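Local atomic coordinates of glutaryl-CoA dehydrogenase (Mycobacterium smegmatis, PDB entry 3SF6), a protein that is a flavoprotein of the acyl-CoA dehydrogenase family, modelled here as a tetramer with dihydroflavine-adenine dinucleotide. Residues A68-L71 with G72-L76; E33-E36 with I37-T40; L317-H320 with L321-K325; P367-R370 with H371-L375. All blocks are in the same frame, centred on the assembly; numbering follows the deposited sequence.

Contact 1: A68-L71 with G72-L76; sequences AVEL and GELGL
Leu71 and Leu76 meet through their methyl groups on the packed side of this helix end, Leu71 CD2 lying 3.9 Å from Leu76 CD1 with the two side chains crossing at about a right angle. The same pair is tied through the backbone, since Leu76 N donates to Leu71 O at 3.0 Å and brings CB of Leu76 to 3.5 Å from that oxygen. Leu76 also packs on Val41 and Val44 of helix 32-49. Helix 64-73 of the N-terminal family region closes here in a Schellman motif: Gly75 takes a positive phi of 89°, which favours glycine because a CB would jam against the preceding carbonyl oxygen. One residue earlier, Leu74 N gives a bent bond to Glu70 O (3.1 Å, 136° at the hydrogen) and only a weak one to Leu71 O. The solvent side is that of Glu73, which is exposed. Glu73 runs extended alongside Val69, and its carboxylate carbon CD rests 3.7 Å from Val69 CG1, a methyl swung that way by a chi1 of 168°. Beside helix 32-49, Glu70 and Leu74 form a loose pair, also side by side, with Glu70 CG 4.1 Å from Leu74 CD1.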
loop_
_atom_site.group_PDB
_atom_site.type_symbol
_atom_site.label_atom_id
_atom_site.label_comp_id
_atom_site.label_asym_id
_atom_site.label_seq_id
_atom_site.Cartn_x
_atom_site.Cartn_y
_atom_site.Cartn_z
ATOM N N ALA A 68 -7.206 -3.245 39.463
ATOM C CA ALA A 68 -5.941 -2.603 39.815
ATOM C C ALA A 68 -5.307 -3.282 41.028
ATOM O O ALA A 68 -4.107 -3.543 41.038
ATOM C CB ALA A 68 -6.143 -1.083 40.040
ATOM N N VAL A 69 -6.118 -3.576 42.055
ATOM C CA VAL A 69 -5.597 -4.282 43.215
ATOM C C VAL A 69 -5.040 -5.645 42.828
ATOM O O VAL A 69 -3.953 -6.049 43.254
ATOM C CB VAL A 69 -6.658 -4.412 44.333
ATOM C CG1 VAL A 69 -6.161 -5.423 45.416
ATOM C CG2 VAL A 69 -6.912 -3.063 44.917
ATOM N N GLU A 70 -5.798 -6.387 42.034
ATOM C CA GLU A 70 -5.346 -7.695 41.578
ATOM C C GLU A 70 -3.997 -7.611 40.869
ATOM O O GLU A 70 -3.081 -8.409 41.125
ATOM C CB GLU A 70 -6.423 -8.319 40.650
ATOM C CG GLU A 70 -6.138 -9.727 40.215
ATOM C CD GLU A 70 -7.324 -10.381 39.466
ATOM O OE1 GLU A 70 -8.274 -9.664 39.117
ATOM O OE2 GLU A 70 -7.298 -11.616 39.221
ATOM N N LEU A 71 -3.898 -6.689 39.916
ATOM C CA LEU A 71 -2.680 -6.551 39.125
ATOM C C LEU A 71 -1.504 -6.066 39.983
ATOM O O LEU A 71 -0.386 -6.563 39.865
ATOM C CB LEU A 71 -2.907 -5.575 37.967
ATOM C CG LEU A 71 -3.937 -6.037 36.944
ATOM C CD1 LEU A 71 -4.238 -4.926 35.907
ATOM C CD2 LEU A 71 -3.465 -7.354 36.276
ATOM N N GLY A 72 -1.776 -5.119 40.877
ATOM C CA GLY A 72 -0.730 -4.602 41.758
ATOM C C GLY A 72 -0.191 -5.667 42.679
ATOM O O GLY A 72 1.025 -5.783 42.864
ATOM N N GLU A 73 -1.103 -6.441 43.284
ATOM C CA GLU A 73 -0.692 -7.495 44.190
ATOM C C GLU A 73 0.064 -8.603 43.458
ATOM O O GLU A 73 0.867 -9.287 44.063
ATOM C CB GLU A 73 -1.879 -7.963 45.025
ATOM C CG GLU A 73 -2.317 -6.779 45.968
ATOM C CD GLU A 73 -3.345 -7.171 47.034
ATOM O OE1 GLU A 73 -3.975 -8.238 46.930
ATOM O OE2 GLU A 73 -3.565 -6.348 47.945
ATOM N N LEU A 74 -0.152 -8.712 42.145
ATOM C CA LEU A 74 0.598 -9.629 41.274
ATOM C C LEU A 74 1.939 -9.066 40.798
ATOM O O LEU A 74 2.710 -9.763 40.098
ATOM C CB LEU A 74 -0.264 -10.068 40.062
ATOM C CG LEU A 74 -1.357 -11.109 40.418
ATOM C CD1 LEU A 74 -2.419 -11.204 39.355
ATOM C CD2 LEU A 74 -0.741 -12.493 40.692
ATOM N N GLY A 75 2.231 -7.813 41.132
ATOM C CA GLY A 75 3.536 -7.213 40.797
ATOM C C GLY A 75 3.585 -6.524 39.434
ATOM O O GLY A 75 4.671 -6.142 38.940
ATOM N N LEU A 76 2.407 -6.268 38.885
ATOM C CA LEU A 76 2.281 -5.797 37.494
ATOM C C LEU A 76 2.099 -4.284 37.329
ATOM O O LEU A 76 1.914 -3.817 36.202
ATOM C CB LEU A 76 1.181 -6.573 36.778
ATOM C CG LEU A 76 1.333 -8.088 36.788
ATOM C CD1 LEU A 76 0.139 -8.734 36.047
ATOM C CD2 LEU A 76 2.689 -8.571 36.222
#

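Contact 2: E33-E36 with I37-T40; sequences EERE and IRDT. With EDO (1,2-ethanediol), chain O; SO4 (sulfate ion), chain S.
Arg38 folds back over Arg35 one turn along helix 32-49, an alpha-helical element of the N-terminal family region of this acyl-CoA dehydrogenase. Its CB sits 3.4 Å from Glu34 O, the carbonyl that also receives Arg38 N. CG leaves anti to the backbone N (chi1 -175°), and both CG and CD pass the ethanediol oxygen O2, CD at 3.4 Å. Bends at chi2 and chi3 turn the guanidinium back over Arg35. NE donates to Asp39 OD1 at 2.8 Å in a salt bridge between neighbours in sequence, reaching the oxygen from above the carboxylate plane. Beyond CZ the group divides. NH1 gives a nearly straight bond to O2 of the ethanediol, 2.9 Å and 169°, while NH2 lies 3.8 Å from Arg35 CG and is hydrogen-bonded to Asn27. One face of this guanidinium is covered by CA of Arg35. The Arg35 guanidinium, its plane turned 53° from that of Arg38, leads away from Arg38 and gives NH1 and NH2 to a single oxygen, O4, of a sulfate that probably came from the crystallisation liquor; NH1 also donates to Asn27 O. On the exposed flank Glu36 O accepts both Thr40 N and Thr40 OG1 from opposite faces of its carbonyl plane, and a water bridges Thr40 OG1, at 2.7 Å, to Glu36 OE2.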
loop_
_atom_site.group_PDB
_atom_site.type_symbol
_atom_site.label_atom_id
_atom_site.label_comp_id
_atom_site.label_asym_id
_atom_site.label_seq_id
_atom_site.Cartn_x
_atom_site.Cartn_y
_atom_site.Cartn_z
ATOM N N GLU A 33 15.096 -15.775 32.401
ATOM C CA GLU A 33 14.439 -14.807 33.284
ATOM C C GLU A 33 13.345 -14.046 32.563
ATOM O O GLU A 33 12.284 -13.765 33.114
ATOM C CB GLU A 33 15.467 -13.815 33.852
ATOM C CG GLU A 33 16.450 -14.439 34.838
ATOM C CD GLU A 33 17.653 -15.162 34.229
ATOM O OE1 GLU A 33 17.829 -15.273 32.977
ATOM O OE2 GLU A 33 18.489 -15.628 35.071
ATOM N N GLU A 34 13.637 -13.620 31.345
ATOM C CA GLU A 34 12.682 -12.914 30.504
ATOM C C GLU A 34 11.488 -13.799 30.118
ATOM O O GLU A 34 10.349 -13.379 30.212
ATOM C CB GLU A 34 13.369 -12.403 29.254
ATOM C CG GLU A 34 14.355 -11.272 29.518
ATOM C CD GLU A 34 15.362 -11.018 28.422
ATOM O OE1 GLU A 34 15.395 -11.722 27.371
ATOM O OE2 GLU A 34 16.172 -10.081 28.637
ATOM N N ARG A 35 11.768 -15.035 29.716
ATOM C CA ARG A 35 10.728 -15.971 29.368
ATOM C C ARG A 35 9.835 -16.279 30.586
ATOM O O ARG A 35 8.606 -16.413 30.459
ATOM C CB ARG A 35 11.293 -17.262 28.750
ATOM C CG ARG A 35 11.964 -17.083 27.386
ATOM C CD ARG A 35 12.272 -18.394 26.716
ATOM N NE ARG A 35 13.136 -19.248 27.527
ATOM C CZ ARG A 35 14.462 -19.228 27.569
ATOM N NH1 ARG A 35 15.172 -18.428 26.756
ATOM N NH2 ARG A 35 15.082 -20.037 28.412
ATOM N N GLU A 36 10.432 -16.422 31.768
ATOM C CA GLU A 36 9.647 -16.641 32.980
ATOM C C GLU A 36 8.666 -15.505 33.278
ATOM O O GLU A 36 7.489 -15.731 33.553
ATOM C CB GLU A 36 10.560 -16.851 34.183
ATOM C CG GLU A 36 9.837 -17.115 35.464
ATOM C CD GLU A 36 10.685 -17.524 36.638
ATOM O OE1 GLU A 36 11.816 -18.012 36.485
ATOM O OE2 GLU A 36 10.151 -17.361 37.756
ATOM N N ILE A 37 9.118 -14.262 33.156
ATOM C CA ILE A 37 8.242 -13.118 33.401
ATOM C C ILE A 37 7.108 -13.107 32.367
ATOM O O ILE A 37 5.916 -12.946 32.696
ATOM C CB ILE A 37 9.056 -11.794 33.427
ATOM C CG1 ILE A 37 9.809 -11.656 34.754
ATOM C CG2 ILE A 37 8.134 -10.573 33.196
ATOM C CD1 ILE A 37 10.910 -10.623 34.744
ATOM N N ARG A 38 7.476 -13.313 31.101
ATOM C CA ARG A 38 6.514 -13.379 30.026
ATOM C C ARG A 38 5.436 -14.442 30.307
ATOM O O ARG A 38 4.245 -14.194 30.197
ATOM C CB ARG A 38 7.292 -13.674 28.734
ATOM C CG ARG A 38 6.541 -13.682 27.490
ATOM C CD ARG A 38 6.064 -15.002 27.015
ATOM N NE ARG A 38 6.965 -16.165 26.973
ATOM C CZ ARG A 38 7.745 -16.589 25.970
ATOM N NH1 ARG A 38 7.923 -15.914 24.823
ATOM N NH2 ARG A 38 8.391 -17.745 26.126
ATOM N N ASP A 39 5.876 -15.626 30.700
ATOM C CA ASP A 39 4.993 -16.745 30.954
ATOM C C ASP A 39 4.066 -16.463 32.127
ATOM O O ASP A 39 2.857 -16.843 32.130
ATOM C CB ASP A 39 5.834 -18.004 31.238
ATOM C CG ASP A 39 6.547 -18.549 30.008
ATOM O OD1 ASP A 39 6.238 -18.113 28.878
ATOM O OD2 ASP A 39 7.458 -19.394 30.205
ATOM N N THR A 40 4.627 -15.825 33.149
ATOM C CA THR A 40 3.846 -15.461 34.351
ATOM C C THR A 40 2.713 -14.485 34.000
ATOM O O THR A 40 1.560 -14.656 34.421
ATOM C CB THR A 40 4.761 -14.840 35.438
ATOM O OG1 THR A 40 5.705 -15.827 35.871
ATOM C CG2 THR A 40 3.935 -14.413 36.644
HETATM C C1 EDO O . 5.949 -12.839 21.782
HETATM O O1 EDO O . 5.079 -13.927 21.720
HETATM C C2 EDO O . 7.141 -13.204 22.699
HETATM O O2 EDO O . 6.734 -13.358 24.060
HETATM S S SO4 S . 19.128 -18.677 28.832
HETATM O O1 SO4 S . 20.448 -18.658 28.183
HETATM O O2 SO4 S . 18.943 -17.625 29.849
HETATM O O3 SO4 S . 19.332 -19.875 29.704
HETATM O O4 SO4 S . 18.040 -18.920 27.807
HETATM O O HOH W 1 7.266 -16.045 38.018
#

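Contact 3: L317-H320 with L321-K325; sequences LALH and LGRQK
His320 and Gln324 cross one turn apart on helix 298-327, a long helix of the all-helical C-terminal region of the acyl-CoA dehydrogenase fold. CG of Gln324 lies over one face of the imidazole, offset toward its rim, and the amide follows with its plane 35° from the ring. The two NE2 atoms, of His320 and Gln324, come to 3.5 Å. Both turn to the same acceptor, Ile24 O of a second subunit: His320 NE2 makes a hydrogen bond to it and Gln324 NE2 a weak one, which probably explains why the two nitrogens lie close and places this flank at a subunit interface. On another flank Leu319 and Arg323 run side by side, and methyl CD1 of Leu319 sits over one face of the guanidinium, 3.9 Å from Arg323 NH2. A bend at chi2 (-91°) of Arg323 turns its chain toward that methyl. Farther out, Glu34 forms a salt bridge with Arg323 NH1 and Val29 O takes a hydrogen bond from NH2, holding the group where the leucine covers it. The third pair is purely apolar: Leu317 CG lies 4.1 Å from Leu321 CD1, with Leu317 also packing on Leu316 of the second subunit and Leu321 on Val266 of helix 252-286. Beneath these side chains the helical bonds are regular, and Gly322 N donates to Ala318 O at 2.8 Å.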
loop_
_atom_site.group_PDB
_atom_site.type_symbol
_atom_site.label_atom_id
_atom_site.label_comp_id
_atom_site.label_asym_id
_atom_site.label_seq_id
_atom_site.Cartn_x
_atom_site.Cartn_y
_atom_site.Cartn_z
ATOM N N LEU A 317 12.328 -5.410 16.042
ATOM C CA LEU A 317 12.532 -3.965 16.318
ATOM C C LEU A 317 12.324 -3.659 17.777
ATOM O O LEU A 317 13.137 -2.963 18.398
ATOM C CB LEU A 317 11.572 -3.143 15.478
ATOM C CG LEU A 317 11.642 -1.636 15.618
ATOM C CD1 LEU A 317 13.031 -1.052 15.281
ATOM C CD2 LEU A 317 10.597 -0.969 14.681
ATOM N N ALA A 318 11.228 -4.145 18.336
ATOM C CA ALA A 318 10.958 -3.943 19.773
ATOM C C ALA A 318 12.094 -4.487 20.664
ATOM O O ALA A 318 12.577 -3.808 21.566
ATOM C CB ALA A 318 9.611 -4.642 20.164
ATOM N N LEU A 319 12.511 -5.709 20.382
ATOM C CA LEU A 319 13.589 -6.329 21.163
ATOM C C LEU A 319 14.893 -5.515 21.059
ATOM O O LEU A 319 15.592 -5.294 22.058
ATOM C CB LEU A 319 13.818 -7.759 20.697
ATOM C CG LEU A 319 14.812 -8.560 21.541
ATOM C CD1 LEU A 319 14.444 -8.593 23.031
ATOM C CD2 LEU A 319 14.883 -10.025 20.944
ATOM N N HIS A 320 15.234 -5.097 19.862
ATOM C CA HIS A 320 16.406 -4.259 19.637
ATOM C C HIS A 320 16.346 -2.979 20.474
ATOM O O HIS A 320 17.295 -2.609 21.151
ATOM C CB HIS A 320 16.505 -3.922 18.130
ATOM C CG HIS A 320 17.649 -3.041 17.787
ATOM N ND1 HIS A 320 18.946 -3.487 17.871
ATOM C CD2 HIS A 320 17.707 -1.782 17.296
ATOM C CE1 HIS A 320 19.764 -2.512 17.479
ATOM N NE2 HIS A 320 19.037 -1.470 17.126
ATOM N N LEU A 321 15.187 -2.335 20.457
ATOM C CA LEU A 321 15.015 -1.102 21.226
ATOM C C LEU A 321 15.111 -1.384 22.729
ATOM O O LEU A 321 15.691 -0.598 23.481
ATOM C CB LEU A 321 13.694 -0.411 20.886
ATOM C CG LEU A 321 13.541 0.115 19.461
ATOM C CD1 LEU A 321 12.028 0.438 19.162
ATOM C CD2 LEU A 321 14.498 1.326 19.147
ATOM N N GLY A 322 14.516 -2.485 23.177
ATOM C CA GLY A 322 14.625 -2.860 24.574
ATOM C C GLY A 322 16.041 -3.168 25.006
ATOM O O GLY A 322 16.471 -2.769 26.091
ATOM N N ARG A 323 16.781 -3.887 24.161
ATOM C CA ARG A 323 18.194 -4.146 24.472
ATOM C C ARG A 323 18.966 -2.824 24.557
ATOM O O ARG A 323 19.816 -2.678 25.423
ATOM C CB ARG A 323 18.831 -5.093 23.465
ATOM C CG ARG A 323 18.160 -6.502 23.460
ATOM C CD ARG A 323 18.815 -7.440 24.385
ATOM N NE ARG A 323 18.164 -8.766 24.384
ATOM C CZ ARG A 323 17.519 -9.321 25.417
ATOM N NH1 ARG A 323 17.452 -8.739 26.590
ATOM N NH2 ARG A 323 16.958 -10.528 25.260
ATOM N N GLN A 324 18.672 -1.863 23.673
ATOM C CA GLN A 324 19.324 -0.561 23.730
ATOM C C GLN A 324 18.972 0.166 25.031
ATOM O O GLN A 324 19.833 0.779 25.676
ATOM C CB GLN A 324 18.939 0.312 22.528
ATOM C CG GLN A 324 19.528 -0.133 21.182
ATOM C CD GLN A 324 19.048 0.748 20.020
ATOM O OE1 GLN A 324 17.841 1.027 19.847
ATOM N NE2 GLN A 324 19.988 1.177 19.209
ATOM N N LYS A 325 17.693 0.100 25.399
ATOM C CA LYS A 325 17.210 0.772 26.605
ATOM C C LYS A 325 17.918 0.240 27.856
ATOM O O LYS A 325 18.305 1.029 28.725
ATOM C CB LYS A 325 15.693 0.660 26.704
ATOM C CG LYS A 325 14.998 1.517 27.805
ATOM C CD LYS A 325 13.484 1.582 27.586
ATOM C CE LYS A 325 12.713 2.166 28.811
ATOM N NZ LYS A 325 12.951 3.548 28.970
#

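Contact 4: P367-R370 with H371-L375; sequences PVMR and HANNL
The His371 imidazole has Arg370 NH2 over one face, 4.1 Å from His371 CE1, while CB of Pro367 comes to 3.9 Å from His371 CD2. Arg370 and His371 point the same way, but the guanidinium and ring planes stand 55° apart, so the flat groups do not stack. Arg370 NH2 is held by a salt bridge to Asp105 and a hydrogen bond to Gly104 O, and His371 NE2 is hydrogen-bonded to Asp275 of helix 252-286. The amide of Asn374 is turned 61° from the guanidinium and lies beside the aliphatic part of the arginine, ND2 of Asn374 being 3.6 Å from Arg370 CG. Arg370 CG stands anti to the backbone N (chi1 176°), which carries the chain out along the same flank as Asn374. Asp105 gathers the two residues, because its OD1 accepts from Asn374 ND2 as well as from Arg370, while Asn374 OD1 takes a hydrogen bond from Leu224 N; the buried amide is thus satisfied at both ends. A chain bent at chi2 and chi3 brings the Met369 methyl back toward Asn373, where this flank packs against the same two residues of a third subunit. Pro367 O receives His371 N at 3.0 Å, in the first turn of helix 368-380. This is a buried helical turn in the C-terminal helical region of an acyl-CoA dehydrogenase, with the side chain of Asn374 about 8 Å from the bound dihydroflavine-adenine dinucleotide.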
loop_
_atom_site.group_PDB
_atom_site.type_symbol
_atom_site.label_atom_id
_atom_site.label_comp_id
_atom_site.label_asym_id
_atom_site.label_seq_id
_atom_site.Cartn_x
_atom_site.Cartn_y
_atom_site.Cartn_z
ATOM N N PRO A 367 -11.541 -12.408 18.875
ATOM C CA PRO A 367 -11.057 -11.166 19.478
ATOM C C PRO A 367 -10.668 -10.064 18.495
ATOM O O PRO A 367 -10.254 -8.975 18.913
ATOM C CB PRO A 367 -9.835 -11.663 20.269
ATOM C CG PRO A 367 -9.290 -12.738 19.424
ATOM C CD PRO A 367 -10.501 -13.471 18.953
ATOM N N VAL A 368 -10.735 -10.359 17.189
ATOM C CA VAL A 368 -10.111 -9.519 16.171
ATOM C C VAL A 368 -10.706 -8.100 16.050
ATOM O O VAL A 368 -9.962 -7.124 15.967
ATOM C CB VAL A 368 -10.064 -10.276 14.819
ATOM C CG1 VAL A 368 -9.466 -9.400 13.718
ATOM C CG2 VAL A 368 -9.230 -11.604 15.008
ATOM N N MET A 369 -12.043 -7.993 16.025
ATOM C CA MET A 369 -12.650 -6.686 15.915
ATOM C C MET A 369 -12.353 -5.849 17.162
ATOM O O MET A 369 -12.145 -4.627 17.041
ATOM C CB MET A 369 -14.162 -6.751 15.646
ATOM C CG MET A 369 -14.459 -7.096 14.213
ATOM S SD MET A 369 -13.955 -5.840 13.052
ATOM C CE MET A 369 -14.849 -4.321 13.625
ATOM N N ARG A 370 -12.359 -6.472 18.339
ATOM C CA ARG A 370 -12.019 -5.735 19.586
ATOM C C ARG A 370 -10.589 -5.182 19.490
ATOM O O ARG A 370 -10.346 -4.009 19.769
ATOM C CB ARG A 370 -12.177 -6.658 20.790
ATOM C CG ARG A 370 -11.746 -6.016 22.101
ATOM C CD ARG A 370 -12.217 -6.789 23.311
ATOM N NE ARG A 370 -11.934 -8.215 23.200
ATOM C CZ ARG A 370 -10.732 -8.754 23.416
ATOM N NH1 ARG A 370 -10.559 -10.065 23.259
ATOM N NH2 ARG A 370 -9.683 -8.009 23.807
ATOM N N HIS A 371 -9.650 -6.042 19.113
ATOM C CA HIS A 371 -8.279 -5.609 18.910
ATOM C C HIS A 371 -8.159 -4.483 17.877
ATOM O O HIS A 371 -7.496 -3.472 18.151
ATOM C CB HIS A 371 -7.347 -6.745 18.517
ATOM C CG HIS A 371 -6.993 -7.655 19.637
ATOM N ND1 HIS A 371 -6.473 -7.222 20.846
ATOM C CD2 HIS A 371 -7.055 -9.003 19.704
ATOM C CE1 HIS A 371 -6.228 -8.278 21.605
ATOM N NE2 HIS A 371 -6.563 -9.374 20.936
ATOM N N ALA A 372 -8.802 -4.629 16.723
ATOM C CA ALA A 372 -8.705 -3.627 15.665
ATOM C C ALA A 372 -9.281 -2.283 16.154
ATOM O O ALA A 372 -8.668 -1.243 15.947
ATOM C CB ALA A 372 -9.429 -4.105 14.394
ATOM N N ASN A 373 -10.438 -2.311 16.831
ATOM C CA ASN A 373 -11.027 -1.084 17.312
ATOM C C ASN A 373 -10.184 -0.451 18.431
ATOM O O ASN A 373 -9.938 0.763 18.406
ATOM C CB ASN A 373 -12.455 -1.323 17.804
ATOM C CG ASN A 373 -13.477 -1.464 16.653
ATOM O OD1 ASN A 373 -13.145 -1.361 15.449
ATOM N ND2 ASN A 373 -14.725 -1.636 17.032
ATOM N N ASN A 374 -9.698 -1.269 19.364
ATOM C CA ASN A 374 -8.784 -0.788 20.405
ATOM C C ASN A 374 -7.565 -0.095 19.813
ATOM O O ASN A 374 -7.150 0.959 20.297
ATOM C CB ASN A 374 -8.284 -1.930 21.291
ATOM C CG ASN A 374 -9.285 -2.382 22.324
ATOM O OD1 ASN A 374 -10.207 -1.652 22.700
ATOM N ND2 ASN A 374 -9.091 -3.628 22.824
ATOM N N LEU A 375 -6.995 -0.680 18.775
ATOM C CA LEU A 375 -5.773 -0.139 18.206
ATOM C C LEU A 375 -5.960 1.213 17.573
ATOM O O LEU A 375 -4.987 1.943 17.418
ATOM C CB LEU A 375 -5.144 -1.144 17.256
ATOM C CG LEU A 375 -4.448 -2.317 17.932
ATOM C CD1 LEU A 375 -4.187 -3.451 16.926
ATOM C CD2 LEU A 375 -3.106 -1.905 18.607
#

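How the contacts relate
Contacts 3 and 4 are buried and reach neighbouring subunits, whereas contacts 1 and 2 are partly exposed and touch no other chain of the assembly. All four are local contacts within or at the end of one helix, yet their chemistry follows their place. Contact 1 is a helix end closed by leucines and a glycine, and contact 2 a mixed turn whose exposed side meets water and small molecules probably from the crystallisation liquor. In contacts 3 and 4, largely buried, the polar ends pair with residues beyond the segments. Only contacts 2 and 3 touch, through Glu34 OE2 and Arg323 NH1 at 2.8 Å, a salt bridge joining the N- and C-terminal family regions.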